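Local structure of ancillary protein 1 (Streptococcus pyogenes, 2XI9) at residues I216-E221 with A287-P292; T245-Y250 with A278-L283. The protein serves as a pilus-presented adhesin that carries an internal thioester bond required for efficient host-cell interaction, this chain being its C-terminal part. All coordinates share one frame; numbering follows the deposited sequence.

Contact 1. Residues I216-E221 with A287-P292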
# COMPACT_ATOMS: atom_id res chain seq x y z
N ILE A 216 3.60 4.59 9.87
CA ILE A 216 4.12 4.40 8.55
C ILE A 216 4.55 5.72 7.89
O ILE A 216 5.67 5.80 7.33
CB ILE A 216 3.10 3.58 7.65
CG1 ILE A 216 2.90 2.16 8.19
CG2 ILE A 216 3.47 3.69 6.20
CD1 ILE A 216 4.07 1.30 8.26
N LYS A 217 3.71 6.75 7.99
CA LYS A 217 4.01 8.03 7.38
C LYS A 217 5.24 8.62 8.04
O LYS A 217 6.00 9.27 7.36
CB LYS A 217 2.87 9.02 7.56
CG LYS A 217 1.69 8.76 6.71
CD LYS A 217 0.64 9.80 7.05
CE LYS A 217 -0.58 9.68 6.17
NZ LYS A 217 -1.70 10.62 6.59
N LYS A 218 5.45 8.36 9.35
CA LYS A 218 6.60 8.97 10.04
C LYS A 218 7.95 8.29 9.74
O LYS A 218 8.98 8.97 9.71
CB LYS A 218 6.35 9.07 11.54
CG LYS A 218 5.29 10.19 11.86
CD LYS A 218 4.72 10.12 13.25
CE LYS A 218 5.67 10.73 14.25
NZ LYS A 218 5.28 10.52 15.71
N VAL A 219 7.94 6.98 9.56
CA VAL A 219 9.10 6.25 9.09
C VAL A 219 9.52 6.79 7.71
O VAL A 219 10.69 7.14 7.51
CB VAL A 219 8.83 4.71 9.01
CG1 VAL A 219 9.97 3.95 8.30
CG2 VAL A 219 8.65 4.10 10.44
N ILE A 220 8.56 6.87 6.79
CA ILE A 220 8.86 7.39 5.45
C ILE A 220 9.45 8.82 5.49
O ILE A 220 10.44 9.09 4.85
CB ILE A 220 7.66 7.36 4.54
CG1 ILE A 220 7.17 5.94 4.30
CG2 ILE A 220 8.01 8.06 3.17
CD1 ILE A 220 8.15 5.01 3.63
N GLU A 221 8.84 9.69 6.30
CA GLU A 221 9.23 11.07 6.47
C GLU A 221 10.67 11.25 6.88
O GLU A 221 11.35 12.18 6.42
CB GLU A 221 8.30 11.73 7.55
CG GLU A 221 8.71 13.04 8.02
CD GLU A 221 8.13 13.46 9.37
OE1 GLU A 221 6.97 13.10 9.69
OE2 GLU A 221 8.87 14.23 10.06
N ALA A 287 8.70 7.58 14.92
CA ALA A 287 7.37 7.20 14.48
C ALA A 287 6.42 6.96 15.64
O ALA A 287 5.27 7.46 15.68
CB ALA A 287 7.47 5.96 13.54
N GLN A 288 6.91 6.22 16.63
CA GLN A 288 6.12 5.96 17.84
C GLN A 288 5.83 7.16 18.74
O GLN A 288 4.95 7.08 19.62
CB GLN A 288 6.81 4.87 18.67
CG GLN A 288 6.76 3.54 18.01
CD GLN A 288 7.56 2.46 18.78
OE1 GLN A 288 8.58 2.74 19.43
NE2 GLN A 288 7.04 1.25 18.75
N ASP A 289 6.56 8.26 18.57
CA ASP A 289 6.34 9.39 19.48
C ASP A 289 5.00 10.08 19.16
O ASP A 289 4.40 9.79 18.13
CB ASP A 289 7.55 10.32 19.51
CG ASP A 289 7.53 11.43 18.46
OD1 ASP A 289 6.51 11.65 17.74
OD2 ASP A 289 8.56 12.16 18.47
N SER A 290 4.54 10.95 20.03
CA SER A 290 3.16 11.47 19.96
C SER A 290 2.89 12.50 18.83
O SER A 290 1.73 12.80 18.53
CB SER A 290 2.78 12.09 21.26
OG SER A 290 2.89 11.14 22.29
N ASN A 291 3.95 12.99 18.21
CA ASN A 291 3.81 14.07 17.24
C ASN A 291 3.17 13.56 15.94
O ASN A 291 3.37 12.41 15.56
CB ASN A 291 5.15 14.77 17.00
CG ASN A 291 5.64 15.43 18.25
OD1 ASN A 291 4.89 16.17 18.89
ND2 ASN A 291 6.89 15.13 18.64
N PRO A 292 2.38 14.43 15.29
CA PRO A 292 1.72 14.06 14.08
C PRO A 292 2.71 13.95 12.94
O PRO A 292 3.74 14.62 12.97
CB PRO A 292 0.71 15.21 13.85
CG PRO A 292 1.21 16.36 14.57
CD PRO A 292 1.95 15.74 15.78
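Lys218, on helix 209-222, lies against Ala287 near the end of helix 274-288 and then sends its ammonium group into the turn that follows. The tight part of the contact joins apolar packing to a polar pocket. Lys218 CB is 3.6 Å from Ala287 CA, and the Ala287 methyl CB sits beside Val219 CG2 at 3.8 Å, the branch that stands anti to its own carbonyl carbon. Val219 and Ala287 also touch Phe252 of helix 238-253.

Beyond CB the lysine chain runs extended until a bend at chi3 (80°) turns its end into the concave side of the loop. Here NZ donates to Asp289 OD1 at 2.6 Å, a salt bridge approached from above the carboxylate plane, to Asn291 O at 2.7 Å, and less squarely to Ala287 O at 3.1 Å. Tyr286 adds its carbonyl oxygen and a cation-pi contact. From the opposite carboxylate face, Asn291 N reaches Asp289 OD1 at 2.9 Å, forming an Asx turn.

Against this, the outer loop is loose: Ser290, Asn291 and Pro292 are exposed, and Pro292 brings little more than its backbone near Lys218 CD. With one carboxylate and several carbonyl oxygens around NZ, the site would favour a charged lysine, whose ammonium ties the departing chain to the neighbouring helix.

Contact 2. Residues T245-Y250 with A278-L283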
# COMPACT_ATOMS: atom_id res chain seq x y z
N THR A 245 15.21 2.16 6.74
CA THR A 245 13.82 2.55 6.44
C THR A 245 12.99 1.29 6.19
O THR A 245 11.87 1.16 6.70
CB THR A 245 13.72 3.61 5.23
OG1 THR A 245 14.67 4.70 5.44
CG2 THR A 245 12.33 4.19 5.10
N GLN A 246 13.52 0.36 5.40
CA GLN A 246 12.79 -0.86 5.08
C GLN A 246 12.51 -1.66 6.36
O GLN A 246 11.41 -2.20 6.54
CB GLN A 246 13.58 -1.71 4.08
CG GLN A 246 12.89 -3.04 3.67
CD GLN A 246 11.57 -2.85 2.97
OE1 GLN A 246 11.54 -2.68 1.76
NE2 GLN A 246 10.47 -2.95 3.71
N LEU A 247 13.52 -1.78 7.20
CA LEU A 247 13.37 -2.57 8.44
C LEU A 247 12.39 -1.87 9.41
O LEU A 247 11.65 -2.52 10.08
CB LEU A 247 14.74 -2.80 9.09
CG LEU A 247 14.74 -3.58 10.41
CD1 LEU A 247 14.16 -4.96 10.16
CD2 LEU A 247 16.18 -3.64 11.04
N ALA A 248 12.40 -0.53 9.46
CA ALA A 248 11.49 0.25 10.29
C ALA A 248 10.05 0.05 9.82
O ALA A 248 9.16 -0.07 10.62
CB ALA A 248 11.88 1.74 10.28
N ILE A 249 9.85 -0.07 8.51
CA ILE A 249 8.52 -0.41 7.99
C ILE A 249 8.11 -1.82 8.48
O ILE A 249 7.00 -1.99 9.00
CB ILE A 249 8.47 -0.30 6.44
CG1 ILE A 249 8.57 1.17 5.99
CG2 ILE A 249 7.21 -1.08 5.89
CD1 ILE A 249 7.40 2.08 6.39
N TYR A 250 9.02 -2.79 8.36
CA TYR A 250 8.75 -4.16 8.81
C TYR A 250 8.47 -4.25 10.31
O TYR A 250 7.70 -5.10 10.73
CB TYR A 250 9.92 -5.08 8.46
CG TYR A 250 10.09 -5.44 6.99
CD1 TYR A 250 9.02 -5.39 6.09
CD2 TYR A 250 11.31 -5.84 6.52
CE1 TYR A 250 9.18 -5.75 4.77
CE2 TYR A 250 11.48 -6.23 5.18
CZ TYR A 250 10.41 -6.17 4.32
OH TYR A 250 10.55 -6.55 3.00
N ALA A 278 20.98 1.13 14.66
CA ALA A 278 20.65 2.20 15.63
C ALA A 278 19.77 3.26 14.93
O ALA A 278 18.83 3.79 15.51
CB ALA A 278 21.90 2.83 16.21
N VAL A 279 20.05 3.56 13.66
CA VAL A 279 19.20 4.48 12.90
C VAL A 279 17.81 3.89 12.62
O VAL A 279 16.78 4.60 12.71
CB VAL A 279 19.90 4.96 11.62
CG1 VAL A 279 18.90 5.67 10.67
CG2 VAL A 279 21.07 5.85 11.99
N ALA A 280 17.73 2.59 12.36
CA ALA A 280 16.43 1.96 12.22
C ALA A 280 15.64 2.19 13.52
O ALA A 280 14.46 2.51 13.47
CB ALA A 280 16.56 0.47 11.92
N LYS A 281 16.31 2.04 14.65
CA LYS A 281 15.69 2.26 15.98
C LYS A 281 15.22 3.72 16.19
O LYS A 281 14.12 3.97 16.72
CB LYS A 281 16.61 1.85 17.12
CG LYS A 281 16.89 0.33 17.25
CD LYS A 281 17.65 -0.01 18.58
CE LYS A 281 17.98 -1.52 18.68
NZ LYS A 281 18.94 -1.82 19.78
N ILE A 282 16.05 4.67 15.78
CA ILE A 282 15.65 6.10 15.71
C ILE A 282 14.38 6.34 14.88
O ILE A 282 13.46 6.99 15.33
CB ILE A 282 16.82 7.00 15.18
CG1 ILE A 282 17.87 7.14 16.28
CG2 ILE A 282 16.30 8.41 14.76
CD1 ILE A 282 19.30 7.45 15.76
N LEU A 283 14.31 5.76 13.68
CA LEU A 283 13.14 5.90 12.84
C LEU A 283 11.89 5.37 13.55
O LEU A 283 10.85 6.04 13.60
CB LEU A 283 13.35 5.21 11.51
CG LEU A 283 14.41 5.81 10.58
CD1 LEU A 283 14.49 4.91 9.31
CD2 LEU A 283 14.12 7.27 10.24
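Thr245 OG1 is held by two hydrogen bonds, giving its proton to Leu241 O one turn back in helix 238-253 and accepting from Tyr224 N, while Leu283 CD1 of helix 274-288 rests 3.9 Å from it. With chi1 at -48° the hydroxyl stands beside the backbone N, facing the previous turn. No hydrogen bond joins the two helices here; the contact is made by small and branched apolar groups.

Leu283 is the chief intruder. Its CB lies 4.0 Å from Ala248 CB, and its CD1 reaches past it to sit 3.8 Å from Thr245 CA, so that one leucine spans about a turn of the other helix. Ala248 CB also approaches the carbonyl of Ala280, 4.2 Å from its O atom. At the far end Leu247 CD2 touches Ala280 CB at 4.2 Å; the leucine's CG points anti to its backbone N (chi1 179°), and CD2 is the branch that meets the alanine methyl.

With alanines facing each other, the axes of the short segments come within 8.6 Å and cross at -50°, and the nearest CA atoms are those of Ala248 and Ala280. Leu283 and Ala248 reach on to helix 209-222 through Lys222 and Val219. From the same segment of helix 238-253, Gln246 NE2 donates to the backbone O of Cys160, the one cysteine in the chain and so probably the source of the thioester sulfur.

All five residues that touch across the contact are buried, and the polar end of Thr245 is already satisfied by its own partners. What holds 245-250 to 278-283 is therefore dispersion between methyl and methylene groups, with the small alanine side chains allowing the close approach.

How the contacts relate
After the N-terminal strands, the chain forms helix 209-222, then helix 238-253 and, after a short helix 260-263, helix 274-288 with the turn that follows it, all of these helices lying inside the thioester domain. Contact 1 closes the long loop, bringing 287-292 back to 216-221. Contact 2 is nested within it, joining 245-250 to 278-283. Both draw on helix 274-288, contact 2 along its middle and contact 1 at its end, with centres about 11 Å apart. Val219 links the two: its CG1 packs 3.5 Å from Ala248 CB and also meets Ile249, so helices 209-222, 238-253 and 274-288 form one continuous cluster.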